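Local coordinates for protein DegQ (Legionella fallonii, PDB 3PV2) that is an HtrA-family serine protease with chaperone function, which self-compartmentizes by assembling into large 12-subunit particles, at residues B[94-99]-B[203-208]; B[104-109]-B[128-133]. All blocks are in the same frame, centred on the assembly; numbering follows the deposited sequence.

Contact 1. Residues B[94-99]-B[203-208]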
loop_
_atom_site.group_PDB
_atom_site.type_symbol
_atom_site.label_atom_id
_atom_site.label_comp_id
_atom_site.label_asym_id
_atom_site.label_seq_id
_atom_site.Cartn_x
_atom_site.Cartn_y
_atom_site.Cartn_z
ATOM N N ASN B 94 14.426 8.855 -41.880
ATOM C CA ASN B 94 14.950 7.810 -40.995
ATOM C C ASN B 94 14.214 6.509 -41.131
ATOM O O ASN B 94 13.009 6.500 -41.348
ATOM C CB ASN B 94 14.766 8.207 -39.581
ATOM C CG ASN B 94 15.583 9.430 -39.204
ATOM O OD1 ASN B 94 16.810 9.497 -39.456
ATOM N ND2 ASN B 94 14.945 10.363 -38.526
ATOM N N ASP B 95 14.888 5.388 -40.904
ATOM C CA ASP B 95 14.155 4.106 -40.844
ATOM C C ASP B 95 13.108 4.075 -39.727
ATOM O O ASP B 95 12.003 3.569 -39.926
ATOM C CB ASP B 95 15.124 2.898 -40.732
ATOM C CG ASP B 95 14.473 1.572 -41.130
ATOM O OD1 ASP B 95 14.487 0.657 -40.294
ATOM O OD2 ASP B 95 13.950 1.427 -42.276
ATOM N N HIS B 96 13.452 4.586 -38.541
ATOM C CA HIS B 96 12.493 4.571 -37.425
ATOM C C HIS B 96 11.221 5.354 -37.735
ATOM O O HIS B 96 10.175 5.010 -37.222
ATOM C CB HIS B 96 13.113 4.999 -36.105
ATOM C CG HIS B 96 13.256 6.481 -35.935
ATOM N ND1 HIS B 96 14.465 7.116 -36.042
ATOM C CD2 HIS B 96 12.356 7.441 -35.601
ATOM C CE1 HIS B 96 14.303 8.412 -35.816
ATOM N NE2 HIS B 96 13.026 8.635 -35.562
ATOM N N VAL B 97 11.291 6.356 -38.609
ATOM C CA VAL B 97 10.085 7.098 -39.002
ATOM C C VAL B 97 9.097 6.189 -39.742
ATOM O O VAL B 97 7.874 6.245 -39.516
ATOM C CB VAL B 97 10.484 8.372 -39.816
ATOM C CG1 VAL B 97 9.312 9.047 -40.518
ATOM C CG2 VAL B 97 11.172 9.379 -38.897
ATOM N N ILE B 98 9.608 5.369 -40.657
ATOM C CA ILE B 98 8.741 4.573 -41.520
ATOM C C ILE B 98 8.549 3.109 -41.157
ATOM O O ILE B 98 7.801 2.428 -41.840
ATOM C CB ILE B 98 9.132 4.662 -43.053
ATOM C CG1 ILE B 98 10.545 4.153 -43.353
ATOM C CG2 ILE B 98 8.983 6.089 -43.549
ATOM C CD1 ILE B 98 10.820 2.647 -43.104
ATOM N N ARG B 99 9.212 2.617 -40.122
ATOM C CA ARG B 99 9.083 1.209 -39.814
ATOM C C ARG B 99 7.645 0.830 -39.494
ATOM O O ARG B 99 6.929 1.588 -38.820
ATOM C CB ARG B 99 9.971 0.795 -38.650
ATOM C CG ARG B 99 11.291 0.205 -39.111
ATOM C CD ARG B 99 11.954 -0.615 -38.039
ATOM N NE ARG B 99 12.191 0.162 -36.832
ATOM C CZ ARG B 99 13.292 0.875 -36.583
ATOM N NH1 ARG B 99 14.272 0.957 -37.481
ATOM N NH2 ARG B 99 13.406 1.534 -35.429
ATOM N N GLY B 203 9.752 15.896 -34.432
ATOM C CA GLY B 203 9.216 16.654 -35.530
ATOM C C GLY B 203 10.104 16.606 -36.743
ATOM O O GLY B 203 9.660 16.328 -37.898
ATOM N N ASN B 204 11.371 16.839 -36.452
ATOM C CA ASN B 204 12.382 17.195 -37.437
ATOM C C ASN B 204 13.427 16.106 -37.769
ATOM O O ASN B 204 14.349 16.310 -38.583
ATOM C CB ASN B 204 13.045 18.492 -37.020
ATOM C CG ASN B 204 12.066 19.670 -36.989
ATOM O OD1 ASN B 204 12.123 20.523 -37.874
ATOM N ND2 ASN B 204 11.181 19.741 -35.961
ATOM N N SER B 205 13.240 14.954 -37.156
ATOM C CA SER B 205 14.006 13.803 -37.450
ATOM C C SER B 205 13.712 13.323 -38.874
ATOM O O SER B 205 12.525 13.163 -39.259
ATOM C CB SER B 205 13.574 12.717 -36.489
ATOM O OG SER B 205 14.493 11.640 -36.456
ATOM N N GLY B 206 14.778 13.089 -39.631
ATOM C CA GLY B 206 14.702 12.731 -41.013
ATOM C C GLY B 206 14.905 13.955 -41.890
ATOM O O GLY B 206 14.978 13.832 -43.124
ATOM N N GLY B 207 14.928 15.133 -41.280
ATOM C CA GLY B 207 15.094 16.374 -42.052
ATOM C C GLY B 207 16.579 16.644 -42.253
ATOM O O GLY B 207 17.409 15.770 -41.993
ATOM N N ALA B 208 16.897 17.859 -42.639
ATOM C CA ALA B 208 18.178 18.251 -43.196
ATOM C C ALA B 208 18.983 18.982 -42.120
ATOM O O ALA B 208 18.461 19.811 -41.407
ATOM C CB ALA B 208 17.924 19.200 -44.361
#
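S205 holds OG anti to its backbone N (chi1 -165°), and H96 has CG between backbone N and carbonyl carbon (chi1 80°); together these torsions bring the hydroxyl to the edge of the imidazole, near the ring plane. S205 OG lies 3.3 Å from H96 CE1 and slightly farther, 3.5 Å, from H96 NE2. H96 ND1, next to CE1 on the ring, is hydrogen-bonded to D126 OD2, which helps fix the ring's rotation, while S205 OG is hydrogen-bonded to the backbone N of A222. The terminal amide of N94 approaches the same hydroxyl, with N94 CG 3.7 Å from S205 OG and 3.8 Å from G206 N. V97 CG2 packs 4.0 Å from S205 O. S205 and G206 are the middle residues of a type II turn closed by G207 N to N204 O (3.0 Å); at phi 97° a side chain on G206 would jam against the preceding carbonyl. The helix 95-98 thus faces the GNSGG loop, and H96, D126 and S205 are arranged as in the catalytic triad of trypsin-like proteases, consistent with that role here.

Contact 2. Residues B[104-109]-B[128-133]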
loop_
_atom_site.group_PDB
_atom_site.type_symbol
_atom_site.label_atom_id
_atom_site.label_comp_id
_atom_site.label_asym_id
_atom_site.label_seq_id
_atom_site.Cartn_x
_atom_site.Cartn_y
_atom_site.Cartn_z
ATOM N N ILE B 104 2.402 5.510 -46.245
ATOM C CA ILE B 104 3.288 6.631 -46.134
ATOM C C ILE B 104 2.938 7.719 -47.119
ATOM O O ILE B 104 3.016 7.528 -48.340
ATOM C CB ILE B 104 4.744 6.254 -46.438
ATOM C CG1 ILE B 104 5.129 4.912 -45.786
ATOM C CG2 ILE B 104 5.661 7.363 -45.956
ATOM C CD1 ILE B 104 6.438 4.369 -46.250
ATOM N N THR B 105 2.656 8.887 -46.570
ATOM C CA THR B 105 2.211 10.021 -47.338
ATOM C C THR B 105 3.191 11.179 -47.139
ATOM O O THR B 105 3.527 11.587 -46.003
ATOM C CB THR B 105 0.759 10.385 -46.953
ATOM O OG1 THR B 105 -0.041 9.211 -47.007
ATOM C CG2 THR B 105 0.178 11.376 -47.888
ATOM N N VAL B 106 3.657 11.708 -48.267
ATOM C CA VAL B 106 4.601 12.797 -48.246
ATOM C C VAL B 106 3.893 14.093 -48.567
ATOM O O VAL B 106 3.148 14.138 -49.528
ATOM C CB VAL B 106 5.744 12.487 -49.227
ATOM C CG1 VAL B 106 6.535 13.715 -49.554
ATOM C CG2 VAL B 106 6.646 11.381 -48.620
ATOM N N THR B 107 4.130 15.144 -47.779
ATOM C CA THR B 107 3.628 16.491 -48.080
ATOM C C THR B 107 4.728 17.485 -48.397
ATOM O O THR B 107 5.648 17.684 -47.609
ATOM C CB THR B 107 2.816 17.073 -46.908
ATOM O OG1 THR B 107 1.820 16.131 -46.494
ATOM C CG2 THR B 107 2.141 18.453 -47.293
ATOM N N LEU B 108 4.612 18.153 -49.513
ATOM C CA LEU B 108 5.584 19.116 -49.952
ATOM C C LEU B 108 5.214 20.471 -49.430
ATOM O O LEU B 108 4.087 20.733 -49.071
ATOM C CB LEU B 108 5.587 19.234 -51.488
ATOM C CG LEU B 108 5.752 17.986 -52.327
ATOM C CD1 LEU B 108 5.859 18.325 -53.840
ATOM C CD2 LEU B 108 6.960 17.157 -51.886
ATOM N N GLN B 109 6.158 21.373 -49.512
ATOM C CA GLN B 109 5.935 22.703 -49.069
ATOM C C GLN B 109 4.827 23.355 -49.881
ATOM O O GLN B 109 4.005 24.037 -49.329
ATOM C CB GLN B 109 7.222 23.461 -49.233
ATOM C CG GLN B 109 7.142 24.884 -48.890
ATOM C CD GLN B 109 8.114 25.669 -49.707
ATOM O OE1 GLN B 109 9.105 26.198 -49.182
ATOM N NE2 GLN B 109 7.859 25.726 -51.020
ATOM N N ALA B 128 16.217 5.436 -44.616
ATOM C CA ALA B 128 15.255 4.815 -45.516
ATOM C C ALA B 128 15.122 5.702 -46.711
ATOM O O ALA B 128 15.277 6.894 -46.607
ATOM C CB ALA B 128 13.950 4.646 -44.859
ATOM N N VAL B 129 14.885 5.083 -47.857
ATOM C CA VAL B 129 14.711 5.756 -49.114
ATOM C C VAL B 129 13.270 5.525 -49.554
ATOM O O VAL B 129 12.741 4.380 -49.485
ATOM C CB VAL B 129 15.649 5.171 -50.145
ATOM C CG1 VAL B 129 15.574 5.919 -51.448
ATOM C CG2 VAL B 129 17.093 5.078 -49.599
ATOM N N LEU B 130 12.658 6.627 -49.981
ATOM C CA LEU B 130 11.281 6.669 -50.427
ATOM C C LEU B 130 11.289 7.269 -51.830
ATOM O O LEU B 130 12.170 8.103 -52.176
ATOM C CB LEU B 130 10.433 7.611 -49.551
ATOM C CG LEU B 130 10.344 7.387 -48.027
ATOM C CD1 LEU B 130 9.415 8.445 -47.390
ATOM C CD2 LEU B 130 9.906 5.998 -47.684
ATOM N N LYS B 131 10.261 6.929 -52.590
ATOM C CA LYS B 131 10.080 7.496 -53.887
ATOM C C LYS B 131 8.644 8.009 -54.073
ATOM O O LYS B 131 7.679 7.378 -53.649
ATOM C CB LYS B 131 10.431 6.448 -54.927
ATOM C CG LYS B 131 9.888 6.744 -56.277
ATOM C CD LYS B 131 10.943 6.730 -57.372
ATOM C CE LYS B 131 10.279 7.182 -58.721
ATOM N NZ LYS B 131 11.138 6.896 -59.883
ATOM N N ILE B 132 8.531 9.152 -54.722
ATOM C CA ILE B 132 7.251 9.797 -55.000
ATOM C C ILE B 132 7.282 10.058 -56.495
ATOM O O ILE B 132 8.360 10.199 -57.073
ATOM C CB ILE B 132 7.037 11.117 -54.216
ATOM C CG1 ILE B 132 8.220 12.073 -54.422
ATOM C CG2 ILE B 132 6.842 10.845 -52.745
ATOM C CD1 ILE B 132 7.975 13.507 -53.890
ATOM N N ASP B 133 6.134 10.041 -57.142
ATOM C CA ASP B 133 6.117 10.320 -58.566
ATOM C C ASP B 133 5.613 11.710 -58.659
ATOM O O ASP B 133 4.394 11.906 -58.607
ATOM C CB ASP B 133 5.154 9.417 -59.342
ATOM C CG ASP B 133 5.351 7.926 -59.057
ATOM O OD1 ASP B 133 6.510 7.419 -58.888
ATOM O OD2 ASP B 133 4.302 7.243 -59.015
#
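I104 and L130 meet with their side chains crossing obliquely, so that each branch of one finds a methyl of the other. I104 CD1, at the tip of an extended chain (chi2 169°), touches L130 CD2 at 4.1 Å, and the shorter branch, I104 CG2, lies 4.2 Å from L130 CD1. L130 therefore presents its forked end to the flank of I104. The same L130 CD1 also meets V106 CG2 at 4.2 Å, so one leucine methyl rests against both I104 and V106, at the notch between them on one face of strand 101-107. Next along the strand, V106 and I132 cross at about a right angle: the gamma methyl I132 CG2 comes up against V106 CB at 4.0 Å and lies beside V106 CG2. Strands 101-107 and 127-131 are not neighbours in the sheet but the two partners of strand 113-122, with which each is antiparallel, and they run in the same direction. CA atoms of I104 and L130 are 9.1 Å apart and those of V106 and I132 7.9 Å, and no hydrogen bond links the segments; the side chains close over the intervening strand inside the first six-stranded barrel of the trypsin fold. I132 CG1 sits between backbone N and carbonyl carbon (chi1 53°), and the extended chain beyond it carries CD1 to L108 CD2, 4.3 Å away. In this apolar core I91 touches V106 and I132, V33 touches V106 and L108, and L137 touches L108 and I132. The alternate residue T105 points away from segment 128-133 and packs on R401 of the second subunit.

The two contacts lie with centres about 12 Å apart in the trypsin-like protease domain, and their segments come along the chain in the order 94-99, 104-109, 128-133, 203-208. Contact 2 is internal to the first barrel, whereas contact 1 joins the helix between strands 90-93 and 101-107 of that barrel to the loop leading into strand 208-211 of the second. They touch chiefly through I98, whose CG1 lies 3.8 Å from A128 CB and whose CG2 lies 4.1 Å from I104 CD1. The apolar barrel core thus continues to the back of the helix that carries H96, at the junction of the two barrels where trypsin-like proteases have their active site.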